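PDB 7LT2: Mab-21 domain-containing protein from Tribolium castaneum, which senses double-stranded RNA in the cytoplasm and then joins ATP and GTP into the cyclic dinucleotide 2',3'-cGAMP, a signal of innate immunity. Local coordinates for residues 26-31 and 161-166; 38-42 and 144-149. One frame throughout, in Å; residues are numbered along the deposited sequence.

Interaction 1 (26-31 and 161-166); sequences QILESV and NEFGTF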
loop_
_atom_site.group_PDB
_atom_site.type_symbol
_atom_site.label_atom_id
_atom_site.label_comp_id
_atom_site.label_asym_id
_atom_site.label_seq_id
_atom_site.Cartn_x
_atom_site.Cartn_y
_atom_site.Cartn_z
ATOM N N GLN A 26 8.017 -3.602 14.551
ATOM C CA GLN A 26 8.189 -2.872 15.807
ATOM C C GLN A 26 9.330 -1.866 15.706
ATOM O O GLN A 26 9.220 -0.733 16.192
ATOM C CB GLN A 26 8.440 -3.846 16.961
ATOM C CG GLN A 26 7.262 -4.743 17.312
ATOM C CD GLN A 26 7.388 -5.351 18.700
ATOM O OE1 GLN A 26 7.466 -6.566 18.858
ATOM N NE2 GLN A 26 7.412 -4.498 19.712
ATOM N N ILE A 27 10.436 -2.268 15.082
ATOM C CA ILE A 27 11.575 -1.372 14.914
ATOM C C ILE A 27 11.204 -0.198 14.020
ATOM O O ILE A 27 11.436 0.965 14.364
ATOM C CB ILE A 27 12.775 -2.139 14.335
ATOM C CG1 ILE A 27 13.350 -3.103 15.374
ATOM C CG2 ILE A 27 13.819 -1.157 13.805
ATOM C CD1 ILE A 27 14.356 -4.077 14.785
ATOM N N LEU A 28 10.649 -0.495 12.842
ATOM C CA LEU A 28 10.328 0.549 11.876
ATOM C C LEU A 28 9.301 1.526 12.432
ATOM O O LEU A 28 9.416 2.738 12.233
ATOM C CB LEU A 28 9.817 -0.084 10.582
ATOM C CG LEU A 28 10.864 -0.831 9.753
ATOM C CD1 LEU A 28 10.195 -1.746 8.737
ATOM C CD2 LEU A 28 11.792 0.157 9.061
ATOM N N GLU A 29 8.283 1.014 13.124
ATOM C CA GLU A 29 7.254 1.901 13.656
ATOM C C GLU A 29 7.807 2.812 14.741
ATOM O O GLU A 29 7.346 3.953 14.886
ATOM C CB GLU A 29 6.079 1.070 14.170
ATOM C CG GLU A 29 5.318 0.368 13.043
ATOM C CD GLU A 29 4.391 -0.720 13.542
ATOM O OE1 GLU A 29 4.125 -0.755 14.761
ATOM O OE2 GLU A 29 3.929 -1.536 12.714
ATOM N N SER A 30 8.808 2.346 15.486
ATOM C CA SER A 30 9.409 3.182 16.520
ATOM C C SER A 30 10.301 4.260 15.913
ATOM O O SER A 30 10.264 5.422 16.340
ATOM C CB SER A 30 10.195 2.312 17.504
ATOM O OG SER A 30 10.676 3.082 18.595
ATOM N N VAL A 31 11.107 3.906 14.912
ATOM C CA VAL A 31 11.901 4.914 14.209
ATOM C C VAL A 31 11.001 6.007 13.643
ATOM O O VAL A 31 11.281 7.204 13.782
ATOM C CB VAL A 31 12.746 4.260 13.104
ATOM C CG1 VAL A 31 13.295 5.321 12.154
ATOM C CG2 VAL A 31 13.874 3.447 13.720
ATOM N N ASN A 161 16.148 4.402 19.825
ATOM C CA ASN A 161 14.896 4.051 20.487
ATOM C C ASN A 161 15.152 2.809 21.330
ATOM O O ASN A 161 16.304 2.430 21.563
ATOM C CB ASN A 161 13.766 3.852 19.474
ATOM C CG ASN A 161 14.113 2.846 18.396
ATOM O OD1 ASN A 161 14.398 1.685 18.682
ATOM N ND2 ASN A 161 14.074 3.285 17.142
ATOM N N GLU A 162 14.074 2.170 21.794
ATOM C CA GLU A 162 14.228 1.037 22.702
ATOM C C GLU A 162 14.837 -0.178 22.026
ATOM O O GLU A 162 15.287 -1.094 22.726
ATOM C CB GLU A 162 12.882 0.653 23.327
ATOM C CG GLU A 162 11.851 0.096 22.354
ATOM C CD GLU A 162 10.931 1.171 21.798
ATOM O OE1 GLU A 162 11.432 2.167 21.227
ATOM O OE2 GLU A 162 9.700 1.025 21.943
ATOM N N PHE A 163 14.871 -0.209 20.694
ATOM C CA PHE A 163 15.444 -1.330 19.963
ATOM C C PHE A 163 16.880 -1.079 19.529
ATOM O O PHE A 163 17.485 -1.953 18.899
ATOM C CB PHE A 163 14.572 -1.662 18.748
ATOM C CG PHE A 163 13.149 -1.964 19.106
ATOM C CD1 PHE A 163 12.825 -3.138 19.775
ATOM C CD2 PHE A 163 12.137 -1.070 18.805
ATOM C CE1 PHE A 163 11.518 -3.417 20.124
ATOM C CE2 PHE A 163 10.822 -1.343 19.150
ATOM C CZ PHE A 163 10.513 -2.519 19.810
ATOM N N GLY A 164 17.440 0.084 19.850
ATOM C CA GLY A 164 18.830 0.352 19.533
ATOM C C GLY A 164 19.044 1.620 18.736
ATOM O O GLY A 164 18.285 2.583 18.864
ATOM N N THR A 165 20.087 1.627 17.913
ATOM C CA THR A 165 20.481 2.786 17.126
ATOM C C THR A 165 20.277 2.487 15.650
ATOM O O THR A 165 20.574 1.382 15.184
ATOM C CB THR A 165 21.942 3.150 17.393
ATOM O OG1 THR A 165 22.114 3.406 18.793
ATOM C CG2 THR A 165 22.347 4.392 16.604
ATOM N N PHE A 166 19.766 3.470 14.918
ATOM C CA PHE A 166 19.400 3.265 13.528
ATOM C C PHE A 166 19.876 4.436 12.689
ATOM O O PHE A 166 20.061 5.551 13.186
ATOM C CB PHE A 166 17.887 3.052 13.403
ATOM C CG PHE A 166 17.419 1.867 14.183
ATOM C CD1 PHE A 166 17.505 0.594 13.641
ATOM C CD2 PHE A 166 16.990 2.009 15.492
ATOM C CE1 PHE A 166 17.129 -0.507 14.378
ATOM C CE2 PHE A 166 16.607 0.912 16.229
ATOM C CZ PHE A 166 16.675 -0.346 15.673
#

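Interaction 2 (38-42 and 144-149); sequences QMKTQ and KTLNTL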
loop_
_atom_site.group_PDB
_atom_site.type_symbol
_atom_site.label_atom_id
_atom_site.label_comp_id
_atom_site.label_asym_id
_atom_site.label_seq_id
_atom_site.Cartn_x
_atom_site.Cartn_y
_atom_site.Cartn_z
ATOM N N GLN A 38 9.402 14.576 15.845
ATOM C CA GLN A 38 10.279 15.696 15.516
ATOM C C GLN A 38 9.641 16.605 14.475
ATOM O O GLN A 38 9.800 17.830 14.538
ATOM C CB GLN A 38 11.636 15.180 15.033
ATOM C CG GLN A 38 12.695 16.269 14.849
ATOM C CD GLN A 38 13.232 16.806 16.165
ATOM O OE1 GLN A 38 12.785 16.416 17.247
ATOM N NE2 GLN A 38 14.201 17.713 16.077
ATOM N N MET A 39 8.903 16.028 13.518
ATOM C CA MET A 39 8.171 16.841 12.549
ATOM C C MET A 39 7.212 17.804 13.243
ATOM O O MET A 39 7.087 18.967 12.837
ATOM C CB MET A 39 7.401 15.948 11.578
ATOM C CG MET A 39 8.260 15.185 10.581
ATOM S SD MET A 39 7.289 14.004 9.610
ATOM C CE MET A 39 6.202 15.098 8.694
ATOM N N LYS A 40 6.526 17.337 14.290
ATOM C CA LYS A 40 5.602 18.200 15.022
ATOM C C LYS A 40 6.317 19.401 15.631
ATOM O O LYS A 40 5.745 20.496 15.706
ATOM C CB LYS A 40 4.890 17.400 16.115
ATOM C CG LYS A 40 3.976 16.296 15.615
ATOM C CD LYS A 40 3.423 15.517 16.809
ATOM C CE LYS A 40 2.443 14.438 16.385
ATOM N NZ LYS A 40 1.972 13.654 17.574
ATOM N N THR A 41 7.566 19.221 16.079
ATOM C CA THR A 41 8.301 20.340 16.666
ATOM C C THR A 41 8.664 21.400 15.634
ATOM O O THR A 41 8.946 22.543 16.012
ATOM C CB THR A 41 9.584 19.864 17.355
ATOM O OG1 THR A 41 10.566 19.522 16.365
ATOM C CG2 THR A 41 9.311 18.663 18.238
ATOM N N GLN A 42 8.653 21.047 14.348
ATOM C CA GLN A 42 9.099 21.933 13.283
ATOM C C GLN A 42 7.972 22.704 12.609
ATOM O O GLN A 42 8.257 23.599 11.807
ATOM C CB GLN A 42 9.863 21.128 12.222
ATOM C CG GLN A 42 11.145 20.530 12.753
ATOM C CD GLN A 42 12.038 21.580 13.372
ATOM O OE1 GLN A 42 12.535 22.469 12.681
ATOM N NE2 GLN A 42 12.229 21.500 14.685
ATOM N N LYS A 144 13.170 20.096 6.503
ATOM C CA LYS A 144 13.371 20.877 7.717
ATOM C C LYS A 144 13.651 19.973 8.908
ATOM O O LYS A 144 14.544 20.254 9.718
ATOM C CB LYS A 144 12.138 21.748 7.971
ATOM C CG LYS A 144 12.285 22.776 9.073
ATOM C CD LYS A 144 10.991 23.561 9.231
ATOM C CE LYS A 144 11.117 24.633 10.306
ATOM N NZ LYS A 144 9.894 25.487 10.324
ATOM N N THR A 145 12.906 18.869 9.013
ATOM C CA THR A 145 13.060 17.935 10.124
ATOM C C THR A 145 14.391 17.195 10.049
ATOM O O THR A 145 15.099 17.071 11.056
ATOM C CB THR A 145 11.890 16.951 10.123
ATOM O OG1 THR A 145 10.658 17.674 10.259
ATOM C CG2 THR A 145 12.016 15.957 11.271
ATOM N N LEU A 146 14.750 16.697 8.859
ATOM C CA LEU A 146 16.024 15.997 8.692
ATOM C C LEU A 146 17.206 16.851 9.148
ATOM O O LEU A 146 18.171 16.329 9.720
ATOM C CB LEU A 146 16.197 15.577 7.232
ATOM C CG LEU A 146 15.292 14.452 6.716
ATOM C CD1 LEU A 146 15.286 14.440 5.195
ATOM C CD2 LEU A 146 15.744 13.109 7.252
ATOM N N ASN A 147 17.148 18.166 8.912
ATOM C CA ASN A 147 18.252 19.046 9.289
ATOM C C ASN A 147 18.446 19.149 10.795
ATOM O O ASN A 147 19.548 19.499 11.238
ATOM C CB ASN A 147 18.038 20.457 8.724
ATOM C CG ASN A 147 18.205 20.520 7.223
ATOM O OD1 ASN A 147 18.871 19.681 6.620
ATOM N ND2 ASN A 147 17.607 21.536 6.609
ATOM N N THR A 148 17.413 18.867 11.592
ATOM C CA THR A 148 17.517 18.979 13.040
ATOM C C THR A 148 18.009 17.701 13.708
ATOM O O THR A 148 18.238 17.707 14.921
ATOM C CB THR A 148 16.164 19.370 13.650
ATOM O OG1 THR A 148 15.243 18.276 13.527
ATOM C CG2 THR A 148 15.595 20.591 12.951
ATOM N N LEU A 149 18.171 16.622 12.960
ATOM C CA LEU A 149 18.590 15.353 13.531
ATOM C C LEU A 149 20.106 15.242 13.518
ATOM O O LEU A 149 20.781 15.889 12.712
ATOM C CB LEU A 149 17.977 14.194 12.745
ATOM C CG LEU A 149 16.449 14.168 12.664
ATOM C CD1 LEU A 149 15.975 12.969 11.853
ATOM C CD2 LEU A 149 15.832 14.160 14.050
#

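Interaction 1 (26-31 and 161-166)
Phe163 reaches from the turn to the helix and brings its ring against Gln26 and Ile27, crossing the Gln26 side chain at about a right angle. Its CB and CG both meet Ile27 CG1, the former at 3.9 Å. Further out, CD2 lies near Ile27 CA, CE2 comes to 3.4 Å from the backbone O of Gln26, and CZ, at the tip, touches Gln26 CB and, at 3.7 Å, Gln26 NE2. The Gln26 amide stands nearly upright to the ring, the two planes 84° apart, while Ser30 CB approaches the ring edge. Within the turn, Glu162 CG sits over the centre of one Phe163 face, 3.6 Å above the plane.

Residues 161-164 form a type I beta turn, the hairpin connection between strands 156-161 and 164-171. Asn161 adds an Asx turn: its OD1 accepts from Phe163 N at 2.8 Å, in the carbonyl plane, which steadies the backbone carrying the ring. With CG between its backbone N and carbonyl carbon (chi1 54°), Asn161 can also bring ND2 to 3.4 Å from Val31 CG2.

One hydrogen bond crosses to the helix: Ser30 OG donates to Glu162 OE1 at 2.9 Å, meeting it from above the carboxylate, 41° out of its plane. Deeper in, Phe166 takes Ile27 CG2 at its CE1 (3.4 Å) and CZ, with Val31 CG2 by CG and CD2. The Phe166 ring also meets that of His183, and Ile27 reaches Ile189 on strand 188-200.

Interaction 2 (38-42 and 144-149)
Thr148 OG1 is gripped twice: it receives a hydrogen bond from Gln38 NE2 at 2.8 Å and donates its own to Thr145 O. The first is nearly straight, 171° at the hydrogen, with the hydroxyl 5° out of the Gln38 amide plane. Thr145 O also accepts from Thr148 N; through Thr148 OG1, Gln38 is linked indirectly to this carbonyl near the end of helix 131-147. A bend at chi2 (73°) turns the Gln38 amide toward the threonine, while its CG packs on Thr145 CG2 at 3.7 Å and on Leu149 CD2.

Lys144, extended beyond CG, runs obliquely past Gln42 and gives NZ to Gln42 O at 2.9 Å, in the carbonyl plane. On the way, its CE passes 3.5 Å from Gln42 OE1. The Gln42 amide itself is held by NE2 donating to Thr41 OG1, and its CD lies on Thr148 CG2. Met39 CG approaches Thr145 OG1 at 3.5 Å, a hydroxyl bonded to Leu141 O.

This helix-to-helix contact lies away from the nucleotide- and metal-binding sites: Met39 continues onto Phe46 of helix 44-49 and Met138 of helix 131-147, while Leu149 reaches Phe35 and, on strand 156-161, Cys157 and Leu159.

In the fold
From the N terminus, helix 18-42 supplies the first partner of both contacts, 26-31 in its middle and 38-42 toward its end. The chain then passes through strands 50-56 and 70-77 and on to helix 131-147, where interaction 2 closes the inner loop, whose closest ends are 102 residues apart. Strand 156-161 and its hairpin turn follow, and interaction 1 closes the outer loop, its closest ends 130 residues apart, with the other nested inside it. The two sites do not touch: their centres are about 18 Å apart. Helix 18-42 is thus fastened both to the beta hairpin and to helix 131-147, which precedes the hairpin in sequence, both of them in the Mab-21 nucleotidyltransferase domain.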